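Local atomic coordinates of predicted ATPase involved in replication control, Cdc46/Mcm family (PDB entry 3F8T), a protein that probably binds ATP and single-stranded DNA, as a homolog of the MCM helicases that unwind DNA during replication. Residues L423-V434 / P446-E456. The protein carries 2 engineered substitutions. Numbering follows the deposited sequence.
Sequences LEHWYETRREEV and PVTRRQLESVE
Two successive helices of the AAA-lid pack in a roughly antiparallel pair, with Tyr427 and Trp426 presenting ring faces to aliphatic side chains of the second helix. The axes of segments 423-434 and 449-456 run at 146° to each other and approach to 10.5 Å. Leu452 CB sits 3.9 Å from the centroid of the Tyr427 ring, a CH-pi contact over its centre, while Arg431 CD lies on the opposite face. Trp426 is also covered on both faces, but nearer the rim: Val455 CG2 lies 3.8 Å from the centroid of its six-membered ring, Arg430 CG flanks the other face, and Trp426 NE1 hydrogen-bonds to Asp484 of helix 473-489. Leu423 CD1 meets Val455 CG1 at a tight 3.5 Å. Just before the second helix, Val447 turns inward; with CG1 anti to its backbone N (chi1 168°), that methyl reaches Tyr427 CE1 at 3.9 Å. The bend at chi3 of Arg431 (63°) brings NH1 to Val447 O for a weak 2.9 Å hydrogen bond. Next in the chain, Thr448 N donates to an in-plane lone pair of Gln451 OE1, which also accepts from Thr448 OG1. A capping box thus starts the second helix of a roughly antiparallel pair in the helical lid of an AAA+ protein.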
loop_
_atom_site.group_PDB
_atom_site.type_symbol
_atom_site.label_atom_id
_atom_site.label_comp_id
_atom_site.label_asym_id
_atom_site.label_seq_id
_atom_site.Cartn_x
_atom_site.Cartn_y
_atom_site.Cartn_z
ATOM N N LEU A 423 5.476 -29.367 5.601
ATOM C CA LEU A 423 4.130 -28.808 5.529
ATOM C C LEU A 423 3.101 -29.909 5.259
ATOM O O LEU A 423 2.065 -29.985 5.926
ATOM C CB LEU A 423 4.065 -27.740 4.440
ATOM C CG LEU A 423 2.698 -27.148 4.094
ATOM C CD1 LEU A 423 2.081 -26.435 5.274
ATOM C CD2 LEU A 423 2.826 -26.206 2.910
ATOM N N GLU A 424 3.399 -30.758 4.283
ATOM C CA GLU A 424 2.499 -31.865 3.935
ATOM C C GLU A 424 2.320 -32.849 5.104
ATOM O O GLU A 424 1.203 -33.334 5.350
ATOM C CB GLU A 424 2.917 -32.517 2.602
ATOM C CG GLU A 424 2.706 -31.512 1.445
ATOM C CD GLU A 424 2.994 -32.029 0.038
ATOM O OE1 GLU A 424 4.012 -32.737 -0.170
ATOM O OE2 GLU A 424 2.206 -31.667 -0.877
ATOM N N HIS A 425 3.403 -33.080 5.845
ATOM C CA HIS A 425 3.408 -33.949 7.026
ATOM C C HIS A 425 2.527 -33.410 8.151
ATOM O O HIS A 425 1.716 -34.146 8.716
ATOM C CB HIS A 425 4.839 -34.144 7.548
ATOM C CG HIS A 425 4.927 -34.997 8.779
ATOM N ND1 HIS A 425 4.663 -36.350 8.769
ATOM C CD2 HIS A 425 5.258 -34.688 10.057
ATOM C CE1 HIS A 425 4.834 -36.841 9.983
ATOM N NE2 HIS A 425 5.189 -35.851 10.785
ATOM N N TRP A 426 2.713 -32.133 8.497
ATOM C CA TRP A 426 1.826 -31.470 9.453
ATOM C C TRP A 426 0.365 -31.659 9.040
ATOM O O TRP A 426 -0.466 -32.070 9.840
ATOM C CB TRP A 426 2.146 -29.975 9.548
ATOM C CG TRP A 426 1.173 -29.227 10.411
ATOM C CD1 TRP A 426 1.220 -29.091 11.764
ATOM C CD2 TRP A 426 -0.013 -28.549 9.982
ATOM N NE1 TRP A 426 0.154 -28.348 12.203
ATOM C CE2 TRP A 426 -0.624 -28.009 11.133
ATOM C CE3 TRP A 426 -0.616 -28.339 8.735
ATOM C CZ2 TRP A 426 -1.806 -27.271 11.079
ATOM C CZ3 TRP A 426 -1.804 -27.596 8.684
ATOM C CH2 TRP A 426 -2.380 -27.080 9.845
ATOM N N TYR A 427 0.069 -31.357 7.780
ATOM C CA TYR A 427 -1.300 -31.368 7.278
ATOM C C TYR A 427 -1.958 -32.737 7.400
ATOM O O TYR A 427 -3.056 -32.849 7.945
ATOM C CB TYR A 427 -1.318 -30.901 5.821
ATOM C CG TYR A 427 -2.694 -30.681 5.216
ATOM C CD1 TYR A 427 -3.687 -29.984 5.906
ATOM C CD2 TYR A 427 -2.982 -31.133 3.925
ATOM C CE1 TYR A 427 -4.948 -29.759 5.328
ATOM C CE2 TYR A 427 -4.234 -30.912 3.336
ATOM C CZ TYR A 427 -5.209 -30.237 4.047
ATOM O OH TYR A 427 -6.434 -30.021 3.466
ATOM N N GLU A 428 -1.275 -33.766 6.904
ATOM C CA GLU A 428 -1.784 -35.136 6.954
ATOM C C GLU A 428 -1.916 -35.635 8.399
ATOM O O GLU A 428 -2.916 -36.253 8.745
ATOM C CB GLU A 428 -0.928 -36.079 6.092
ATOM C CG GLU A 428 0.470 -36.398 6.640
ATOM C CD GLU A 428 1.334 -37.212 5.672
ATOM O OE1 GLU A 428 0.899 -37.437 4.516
ATOM O OE2 GLU A 428 2.455 -37.618 6.063
ATOM N N THR A 429 -0.923 -35.338 9.238
ATOM C CA THR A 429 -0.933 -35.737 10.651
ATOM C C THR A 429 -2.122 -35.094 11.398
ATOM O O THR A 429 -2.824 -35.764 12.169
ATOM C CB THR A 429 0.441 -35.415 11.330
ATOM O OG1 THR A 429 1.473 -36.233 10.751
ATOM C CG2 THR A 429 0.415 -35.668 12.821
ATOM N N ARG A 430 -2.365 -33.808 11.151
ATOM C CA ARG A 430 -3.478 -33.111 11.805
ATOM C C ARG A 430 -4.850 -33.580 11.330
ATOM O O ARG A 430 -5.772 -33.680 12.129
ATOM C CB ARG A 430 -3.344 -31.584 11.641
ATOM C CG ARG A 430 -2.189 -30.988 12.440
ATOM C CD ARG A 430 -2.442 -31.054 13.951
ATOM N NE ARG A 430 -1.375 -30.387 14.688
ATOM C CZ ARG A 430 -0.207 -30.941 15.015
ATOM N NH1 ARG A 430 0.069 -32.199 14.687
ATOM N NH2 ARG A 430 0.694 -30.229 15.679
ATOM N N ARG A 431 -4.986 -33.855 10.035
ATOM C CA ARG A 431 -6.249 -34.365 9.495
ATOM C C ARG A 431 -6.617 -35.716 10.120
ATOM O O ARG A 431 -7.784 -35.963 10.442
ATOM C CB ARG A 431 -6.195 -34.460 7.967
ATOM C CG ARG A 431 -6.304 -33.092 7.272
ATOM C CD ARG A 431 -6.195 -33.205 5.758
ATOM N NE ARG A 431 -7.286 -33.977 5.154
ATOM C CZ ARG A 431 -8.479 -33.480 4.813
ATOM N NH1 ARG A 431 -8.764 -32.192 5.010
ATOM N NH2 ARG A 431 -9.399 -34.277 4.267
ATOM N N GLU A 432 -5.610 -36.563 10.302
ATOM C CA GLU A 432 -5.769 -37.861 10.968
ATOM C C GLU A 432 -6.210 -37.671 12.420
ATOM O O GLU A 432 -7.092 -38.386 12.915
ATOM C CB GLU A 432 -4.448 -38.650 10.910
ATOM C CG GLU A 432 -4.480 -40.024 11.598
ATOM C CD GLU A 432 -4.217 -39.945 13.094
ATOM O OE1 GLU A 432 -3.207 -39.313 13.496
ATOM O OE2 GLU A 432 -5.023 -40.508 13.870
ATOM N N GLU A 433 -5.586 -36.716 13.104
ATOM C CA GLU A 433 -5.947 -36.427 14.486
ATOM C C GLU A 433 -7.388 -35.927 14.629
ATOM O O GLU A 433 -8.083 -36.324 15.559
ATOM C CB GLU A 433 -4.981 -35.432 15.117
ATOM C CG GLU A 433 -5.203 -35.286 16.611
ATOM C CD GLU A 433 -4.373 -34.190 17.232
ATOM O OE1 GLU A 433 -3.517 -33.608 16.522
ATOM O OE2 GLU A 433 -4.582 -33.914 18.433
ATOM N N VAL A 434 -7.828 -35.056 13.717
ATOM C CA VAL A 434 -9.202 -34.557 13.726
ATOM C C VAL A 434 -10.188 -35.723 13.535
ATOM O O VAL A 434 -11.175 -35.840 14.272
ATOM C CB VAL A 434 -9.429 -33.460 12.638
ATOM C CG1 VAL A 434 -10.919 -33.157 12.454
ATOM C CG2 VAL A 434 -8.679 -32.181 13.003
ATOM N N PRO A 446 -12.501 -28.681 11.924
ATOM C CA PRO A 446 -11.844 -29.414 10.839
ATOM C C PRO A 446 -10.533 -28.751 10.426
ATOM O O PRO A 446 -10.370 -27.546 10.613
ATOM C CB PRO A 446 -12.857 -29.337 9.688
ATOM C CG PRO A 446 -13.671 -28.127 9.983
ATOM C CD PRO A 446 -13.773 -28.080 11.490
ATOM N N VAL A 447 -9.617 -29.552 9.891
ATOM C CA VAL A 447 -8.396 -29.070 9.271
ATOM C C VAL A 447 -8.543 -29.313 7.767
ATOM O O VAL A 447 -8.510 -30.464 7.289
ATOM C CB VAL A 447 -7.142 -29.745 9.886
ATOM C CG1 VAL A 447 -5.881 -29.469 9.067
ATOM C CG2 VAL A 447 -6.957 -29.268 11.321
ATOM N N THR A 448 -8.749 -28.214 7.044
ATOM C CA THR A 448 -9.070 -28.236 5.616
ATOM C C THR A 448 -7.980 -27.553 4.779
ATOM O O THR A 448 -6.969 -27.100 5.317
ATOM C CB THR A 448 -10.410 -27.528 5.347
ATOM O OG1 THR A 448 -10.239 -26.111 5.437
ATOM C CG2 THR A 448 -11.502 -27.985 6.339
ATOM N N ARG A 449 -8.201 -27.459 3.466
ATOM C CA ARG A 449 -7.266 -26.747 2.597
ATOM C C ARG A 449 -6.998 -25.320 3.082
ATOM O O ARG A 449 -5.902 -24.813 2.871
ATOM C CB ARG A 449 -7.736 -26.735 1.132
ATOM C CG ARG A 449 -9.137 -26.150 0.918
ATOM C CD ARG A 449 -9.518 -26.111 -0.560
ATOM N NE ARG A 449 -8.704 -25.151 -1.306
ATOM C CZ ARG A 449 -9.146 -24.417 -2.324
ATOM N NH1 ARG A 449 -10.410 -24.506 -2.727
ATOM N NH2 ARG A 449 -8.323 -23.574 -2.935
ATOM N N ARG A 450 -7.990 -24.691 3.726
ATOM C CA ARG A 450 -7.846 -23.333 4.267
ATOM C C ARG A 450 -6.714 -23.278 5.286
ATOM O O ARG A 450 -5.921 -22.335 5.285
ATOM C CB ARG A 450 -9.151 -22.845 4.925
ATOM C CG ARG A 450 -10.292 -22.583 3.942
ATOM C CD ARG A 450 -11.609 -22.215 4.648
ATOM N NE ARG A 450 -12.083 -23.289 5.524
ATOM C CZ ARG A 450 -11.936 -23.307 6.850
ATOM N NH1 ARG A 450 -11.350 -22.289 7.491
ATOM N NH2 ARG A 450 -12.392 -24.349 7.545
ATOM N N GLN A 451 -6.638 -24.296 6.143
ATOM C CA GLN A 451 -5.581 -24.374 7.159
ATOM C C GLN A 451 -4.209 -24.621 6.546
ATOM O O GLN A 451 -3.221 -24.030 6.986
ATOM C CB GLN A 451 -5.910 -25.432 8.216
ATOM C CG GLN A 451 -6.925 -24.955 9.253
ATOM C CD GLN A 451 -8.296 -24.665 8.652
ATOM O OE1 GLN A 451 -8.880 -25.512 7.964
ATOM N NE2 GLN A 451 -8.803 -23.452 8.885
ATOM N N LEU A 452 -4.153 -25.523 5.562
ATOM C CA LEU A 452 -2.936 -25.742 4.774
ATOM C C LEU A 452 -2.443 -24.423 4.180
ATOM O O LEU A 452 -1.270 -24.064 4.331
ATOM C CB LEU A 452 -3.191 -26.744 3.650
ATOM C CG LEU A 452 -2.018 -27.062 2.715
ATOM C CD1 LEU A 452 -0.950 -27.850 3.426
ATOM C CD2 LEU A 452 -2.556 -27.859 1.517
ATOM N N GLU A 453 -3.362 -23.706 3.537
ATOM C CA GLU A 453 -3.074 -22.392 2.959
ATOM C C GLU A 453 -2.555 -21.394 4.007
ATOM O O GLU A 453 -1.579 -20.677 3.755
ATOM C CB GLU A 453 -4.307 -21.872 2.201
ATOM C CG GLU A 453 -4.571 -22.695 0.921
ATOM C CD GLU A 453 -6.026 -22.726 0.453
ATOM O OE1 GLU A 453 -6.838 -21.894 0.910
ATOM O OE2 GLU A 453 -6.358 -23.597 -0.392
ATOM N N SER A 454 -3.171 -21.369 5.187
ATOM C CA SER A 454 -2.749 -20.427 6.241
ATOM C C SER A 454 -1.343 -20.722 6.751
ATOM O O SER A 454 -0.522 -19.796 6.927
ATOM C CB SER A 454 -3.739 -20.430 7.407
ATOM O OG SER A 454 -5.014 -20.014 6.950
ATOM N N VAL A 455 -1.054 -22.002 6.982
ATOM C CA VAL A 455 0.294 -22.375 7.416
ATOM C C VAL A 455 1.329 -21.915 6.374
ATOM O O VAL A 455 2.354 -21.328 6.733
ATOM C CB VAL A 455 0.422 -23.886 7.703
ATOM C CG1 VAL A 455 1.884 -24.263 7.968
ATOM C CG2 VAL A 455 -0.427 -24.229 8.908
ATOM N N GLU A 456 1.044 -22.157 5.098
ATOM C CA GLU A 456 1.973 -21.760 4.036
ATOM C C GLU A 456 2.190 -20.245 4.004
ATOM O O GLU A 456 3.325 -19.791 3.895
ATOM C CB GLU A 456 1.533 -22.299 2.654
ATOM C CG GLU A 456 2.376 -21.747 1.504
ATOM C CD GLU A 456 2.686 -22.756 0.394
ATOM O OE1 GLU A 456 2.282 -23.933 0.469
ATOM O OE2 GLU A 456 3.339 -22.337 -0.579
#